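Local coordinates for glycosylation Associate Protein 1 (Streptococcus agalactiae serotype V, PDB 6OYC) that probably takes part, as a member of the Gap123 complex, in the glycosylation and accessory Sec secretion of bacterial surface proteins, at residues M56-Y61 and F148-F153; D78-I83 and R177-Y182. All blocks are in the same frame, centred on the assembly; numbering follows the deposited sequence.

In the fold
From the N terminus, the chain first runs through 56-61 at the start of helix 59-65, then strand 73-75 and the short helix 76-80, whose last turn opens segment 78-83, before entering the antiparallel sheet. Contact 1 closes a long loop when the hairpin turn 148-153 comes back to 56-61; contact 2 closes another when strand 177-182 reaches 78-83. The segments alternate along the chain, so the two loops cross and neither nests within the other. Both contacts tie the antiparallel sheet to the edge region of the N-terminal parallel sheet. They also touch directly: R151 NH1 forms a salt bridge to D78 OD2, and F153 and R151 pack on I83.

Contact 1 of 2, residues M56-Y61 and F148-F153; sequences MPNLRY and FDDRGF
The carbonyl O of F148, in strand 141-148, rests against the ring of P57, 3.9 Å from its CB. D149 follows with CG anti to the backbone N (chi1 -164°), and its carboxylate closes an Asx turn by accepting R151 N on the anti lone pair of OD1. The R151 guanidinium also grips it side-on, NE to OD1 and NH2 to OD2. R60 is held by D149 through charge alone, NH2 lying 3.5 Å from an OD1 well out of the guanidinium plane. D150 N donates to P57 O at 2.8 Å. D150 OD1 takes R60 NE at 2.7 Å, within the guanidinium plane, while OD2 receives Y61 N at 3.1 Å from above the carboxylate plane and a weak bond from R60 N; the amide-rich start of helix 59-65, together with R60, would probably favour the ionised form of D150. R151 then lies flat on R60, guanidinium centres 3.4 Å apart and planes at 5°, a like-charge stack that the surrounding acids probably make tolerable. The hairpin turn between strands 141-148 and 154-161 is thereby fixed to the start of helix 59-65, and the OH of Y73, in strand 73-75, is hydrogen-bonded to R60 NH1.

Contact 2 of 2, residues D78-I83 and R177-Y182; sequences DDIQEI and RIMREY
Q81 and I178 bring the two backbones nearest, their CA atoms 6.0 Å apart, where the C-terminal end of helix 76-80 meets the beginning of strand 177-182 without a hydrogen bond between the segments.

I178 buries the largest share of any residue here, spreading its branches over three successive residues. It and M179 both lie opposite Y170 in a classic beta bulge, and in both the bond from CA to CB points toward 78-83. I178 CG2, anti to the backbone N, sits 3.4 Å from I80 O and 4.0 Å from I80 CG2, whereas CG1 approaches Q81 CA at 3.9 Å. The terminal CD1 continues to E82, 3.9 Å from the carboxylate carbon CD. E82 is placed there by the Schellman motif that finishes the helix: it takes a positive phi of 61°, and the amides of E82 and I83 turn back to the carbonyls of D79 and D78. Its acid is engaged beyond the contact by a salt bridge from OE1 to K196. M179 places CG between the backbone N and the carbonyl carbon (chi1 65°), then extends fully, crossing I80 at about a right angle. Its SD lies 3.8 Å from I80 CG2, and the CE methyl touches the same atom at a like distance, giving I80 a second apolar neighbour beside I178.

Around this apolar seam, L211 of helix 208-223 packs on both I80 and M179. M179 also touches V190 and I192 of strand 190-192, and Q81 donates from NE2 to the carbonyl of L171 at the end of strand 164-171. The end of the short helix, the bulged strand and helix 208-223 thus meet at one apolar junction.

Contact 1 of 2, residues M56-Y61 and F148-F153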
# COMPACT_ATOMS: atom_id res chain seq x y z
N MET A 56 -5.60 10.40 -9.32
CA MET A 56 -6.07 9.24 -8.55
C MET A 56 -7.53 8.91 -8.87
O MET A 56 -8.42 9.10 -8.03
CB MET A 56 -5.87 9.50 -7.05
CG MET A 56 -4.41 9.44 -6.61
SD MET A 56 -3.89 7.72 -6.59
CE MET A 56 -4.29 7.29 -4.89
N PRO A 57 -7.80 8.39 -10.07
CA PRO A 57 -9.20 8.08 -10.43
C PRO A 57 -9.84 7.02 -9.53
O PRO A 57 -11.08 6.93 -9.48
CB PRO A 57 -9.09 7.59 -11.88
CG PRO A 57 -7.65 7.14 -12.01
CD PRO A 57 -6.86 8.05 -11.15
N ASN A 58 -9.05 6.24 -8.80
CA ASN A 58 -9.57 5.22 -7.90
C ASN A 58 -9.45 5.64 -6.44
O ASN A 58 -9.37 4.78 -5.55
CB ASN A 58 -8.85 3.89 -8.12
CG ASN A 58 -9.78 2.74 -8.01
OD1 ASN A 58 -10.86 2.75 -8.61
ND2 ASN A 58 -9.40 1.73 -7.20
N LEU A 59 -9.45 6.95 -6.18
CA LEU A 59 -9.11 7.45 -4.85
C LEU A 59 -10.14 7.03 -3.81
O LEU A 59 -9.78 6.72 -2.66
CB LEU A 59 -8.97 8.97 -4.89
CG LEU A 59 -8.67 9.69 -3.58
CD1 LEU A 59 -7.43 9.12 -2.91
CD2 LEU A 59 -8.50 11.20 -3.82
N ARG A 60 -11.42 7.00 -4.18
CA ARG A 60 -12.43 6.75 -3.15
C ARG A 60 -12.39 5.30 -2.67
O ARG A 60 -12.48 5.04 -1.47
CB ARG A 60 -13.81 7.16 -3.68
CG ARG A 60 -14.08 8.70 -3.60
CD ARG A 60 -14.48 9.32 -4.95
NE ARG A 60 -13.55 8.95 -6.01
CZ ARG A 60 -12.48 9.66 -6.35
NH1 ARG A 60 -12.20 10.81 -5.72
NH2 ARG A 60 -11.68 9.22 -7.32
N TYR A 61 -12.19 4.34 -3.59
CA TYR A 61 -11.96 2.97 -3.14
C TYR A 61 -10.67 2.88 -2.35
O TYR A 61 -10.62 2.18 -1.34
CB TYR A 61 -11.92 1.99 -4.32
CG TYR A 61 -13.31 1.60 -4.76
CD1 TYR A 61 -14.23 1.07 -3.85
CD2 TYR A 61 -13.72 1.79 -6.07
CE1 TYR A 61 -15.51 0.73 -4.25
CE2 TYR A 61 -15.00 1.46 -6.48
CZ TYR A 61 -15.89 0.94 -5.55
OH TYR A 61 -17.14 0.62 -5.96
N PHE A 148 -11.24 4.73 -16.15
CA PHE A 148 -12.50 5.06 -15.50
C PHE A 148 -12.24 5.46 -14.06
O PHE A 148 -11.44 4.82 -13.36
CB PHE A 148 -13.47 3.88 -15.57
CG PHE A 148 -13.89 3.56 -16.97
CD1 PHE A 148 -15.00 4.19 -17.54
CD2 PHE A 148 -13.17 2.64 -17.74
CE1 PHE A 148 -15.39 3.90 -18.83
CE2 PHE A 148 -13.55 2.36 -19.05
CZ PHE A 148 -14.67 2.99 -19.59
N ASP A 149 -12.88 6.55 -13.64
CA ASP A 149 -12.95 6.95 -12.24
C ASP A 149 -13.84 5.99 -11.49
O ASP A 149 -14.80 5.44 -12.04
CB ASP A 149 -13.52 8.38 -12.15
CG ASP A 149 -13.27 9.06 -10.79
OD1 ASP A 149 -14.03 8.78 -9.83
OD2 ASP A 149 -12.32 9.89 -10.71
N ASP A 150 -13.54 5.78 -10.20
CA ASP A 150 -14.41 4.88 -9.43
C ASP A 150 -15.78 5.48 -9.15
O ASP A 150 -16.64 4.79 -8.63
CB ASP A 150 -13.74 4.46 -8.11
CG ASP A 150 -13.49 5.63 -7.15
OD1 ASP A 150 -14.33 6.54 -7.04
OD2 ASP A 150 -12.46 5.60 -6.43
N ARG A 151 -16.00 6.75 -9.46
CA ARG A 151 -17.36 7.29 -9.43
C ARG A 151 -18.15 6.93 -10.70
O ARG A 151 -19.31 7.32 -10.82
CB ARG A 151 -17.33 8.80 -9.19
CG ARG A 151 -16.89 9.17 -7.77
CD ARG A 151 -16.36 10.61 -7.63
NE ARG A 151 -15.13 10.84 -8.40
CZ ARG A 151 -14.29 11.85 -8.17
NH1 ARG A 151 -14.54 12.72 -7.20
NH2 ARG A 151 -13.19 11.98 -8.91
N GLY A 152 -17.55 6.17 -11.61
CA GLY A 152 -18.24 5.65 -12.76
C GLY A 152 -18.43 6.61 -13.92
O GLY A 152 -19.46 6.57 -14.59
N PHE A 153 -17.46 7.50 -14.17
CA PHE A 153 -17.40 8.28 -15.39
C PHE A 153 -16.06 8.03 -16.07
O PHE A 153 -15.12 7.52 -15.45
CB PHE A 153 -17.61 9.78 -15.11
CG PHE A 153 -16.53 10.41 -14.27
CD1 PHE A 153 -15.37 10.91 -14.86
CD2 PHE A 153 -16.67 10.49 -12.89
CE1 PHE A 153 -14.36 11.49 -14.08
CE2 PHE A 153 -15.67 11.07 -12.10
CZ PHE A 153 -14.51 11.57 -12.71

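Contact 2 of 2, residues D78-I83 and R177-Y182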
# COMPACT_ATOMS: atom_id res chain seq x y z
N ASP A 78 -9.06 16.32 -9.49
CA ASP A 78 -10.50 16.55 -9.40
C ASP A 78 -10.84 18.02 -9.69
O ASP A 78 -11.77 18.32 -10.44
CB ASP A 78 -11.01 16.15 -8.01
CG ASP A 78 -11.29 14.64 -7.88
OD1 ASP A 78 -10.76 13.81 -8.66
OD2 ASP A 78 -12.06 14.28 -6.98
N ASP A 79 -10.08 18.93 -9.08
CA ASP A 79 -10.24 20.36 -9.32
C ASP A 79 -10.01 20.71 -10.79
O ASP A 79 -10.87 21.31 -11.45
CB ASP A 79 -9.24 21.09 -8.42
CG ASP A 79 -9.40 22.61 -8.43
OD1 ASP A 79 -10.12 23.16 -9.29
OD2 ASP A 79 -8.77 23.25 -7.57
N ILE A 80 -8.85 20.34 -11.32
CA ILE A 80 -8.56 20.55 -12.74
C ILE A 80 -9.71 20.04 -13.60
O ILE A 80 -10.23 20.77 -14.46
CB ILE A 80 -7.25 19.86 -13.11
CG1 ILE A 80 -6.10 20.48 -12.32
CG2 ILE A 80 -7.01 19.91 -14.62
CD1 ILE A 80 -4.78 19.80 -12.58
N GLN A 81 -10.12 18.79 -13.39
CA GLN A 81 -11.04 18.14 -14.32
C GLN A 81 -12.49 18.55 -14.12
O GLN A 81 -13.34 18.02 -14.84
CB GLN A 81 -10.91 16.62 -14.19
CG GLN A 81 -9.59 16.06 -14.72
CD GLN A 81 -9.51 14.57 -14.53
OE1 GLN A 81 -8.84 14.09 -13.60
NE2 GLN A 81 -10.21 13.81 -15.39
N GLU A 82 -12.80 19.46 -13.18
CA GLU A 82 -14.15 20.00 -12.99
C GLU A 82 -15.14 18.90 -12.64
O GLU A 82 -16.27 18.86 -13.14
CB GLU A 82 -14.63 20.79 -14.21
CG GLU A 82 -13.81 22.03 -14.44
CD GLU A 82 -14.18 22.77 -15.72
OE1 GLU A 82 -15.21 22.45 -16.35
OE2 GLU A 82 -13.40 23.67 -16.09
N ILE A 83 -14.71 17.98 -11.78
CA ILE A 83 -15.55 16.84 -11.47
C ILE A 83 -16.69 17.24 -10.54
O ILE A 83 -17.85 16.91 -10.79
CB ILE A 83 -14.67 15.69 -10.92
CG1 ILE A 83 -13.93 15.06 -12.11
CG2 ILE A 83 -15.50 14.65 -10.18
CD1 ILE A 83 -12.60 14.49 -11.75
N ARG A 177 -12.87 17.64 -22.93
CA ARG A 177 -11.45 17.58 -22.60
C ARG A 177 -11.01 18.83 -21.85
O ARG A 177 -11.19 19.95 -22.33
CB ARG A 177 -10.62 17.40 -23.86
CG ARG A 177 -9.14 17.24 -23.54
CD ARG A 177 -8.38 16.78 -24.75
NE ARG A 177 -8.25 17.83 -25.73
CZ ARG A 177 -8.42 17.66 -27.04
NH1 ARG A 177 -8.72 16.45 -27.50
NH2 ARG A 177 -8.28 18.68 -27.88
N ILE A 178 -10.43 18.64 -20.67
CA ILE A 178 -9.88 19.78 -19.94
C ILE A 178 -8.43 20.04 -20.33
O ILE A 178 -8.03 21.19 -20.51
CB ILE A 178 -9.99 19.58 -18.42
CG1 ILE A 178 -11.45 19.34 -18.03
CG2 ILE A 178 -9.41 20.78 -17.71
CD1 ILE A 178 -12.35 20.48 -18.35
N MET A 179 -7.63 18.99 -20.46
CA MET A 179 -6.24 19.19 -20.83
C MET A 179 -5.70 17.92 -21.47
O MET A 179 -6.22 16.82 -21.26
CB MET A 179 -5.38 19.57 -19.61
CG MET A 179 -5.31 18.47 -18.58
SD MET A 179 -4.32 18.84 -17.15
CE MET A 179 -4.60 17.36 -16.19
N ARG A 180 -4.65 18.10 -22.27
CA ARG A 180 -3.91 17.00 -22.88
C ARG A 180 -2.47 17.04 -22.39
O ARG A 180 -1.83 18.09 -22.43
CB ARG A 180 -3.97 17.08 -24.40
CG ARG A 180 -2.93 16.22 -25.09
CD ARG A 180 -3.13 16.23 -26.60
NE ARG A 180 -4.52 15.97 -26.95
CZ ARG A 180 -4.96 15.83 -28.19
NH1 ARG A 180 -4.10 15.92 -29.20
NH2 ARG A 180 -6.24 15.60 -28.43
N GLU A 181 -1.97 15.89 -21.93
CA GLU A 181 -0.61 15.73 -21.44
C GLU A 181 0.13 14.80 -22.39
O GLU A 181 -0.26 13.65 -22.55
CB GLU A 181 -0.59 15.13 -20.02
CG GLU A 181 0.82 14.85 -19.48
CD GLU A 181 0.85 13.97 -18.21
OE1 GLU A 181 -0.17 13.34 -17.83
OE2 GLU A 181 1.92 13.93 -17.58
N TYR A 182 1.19 15.31 -23.02
CA TYR A 182 1.97 14.52 -23.95
C TYR A 182 2.92 13.59 -23.20
O TYR A 182 3.34 13.87 -22.08
CB TYR A 182 2.74 15.44 -24.92
CG TYR A 182 1.83 15.99 -26.02
CD1 TYR A 182 0.99 17.07 -25.77
CD2 TYR A 182 1.77 15.39 -27.27
CE1 TYR A 182 0.13 17.57 -26.76
CE2 TYR A 182 0.92 15.87 -28.27
CZ TYR A 182 0.11 16.96 -28.00
OH TYR A 182 -0.74 17.44 -28.98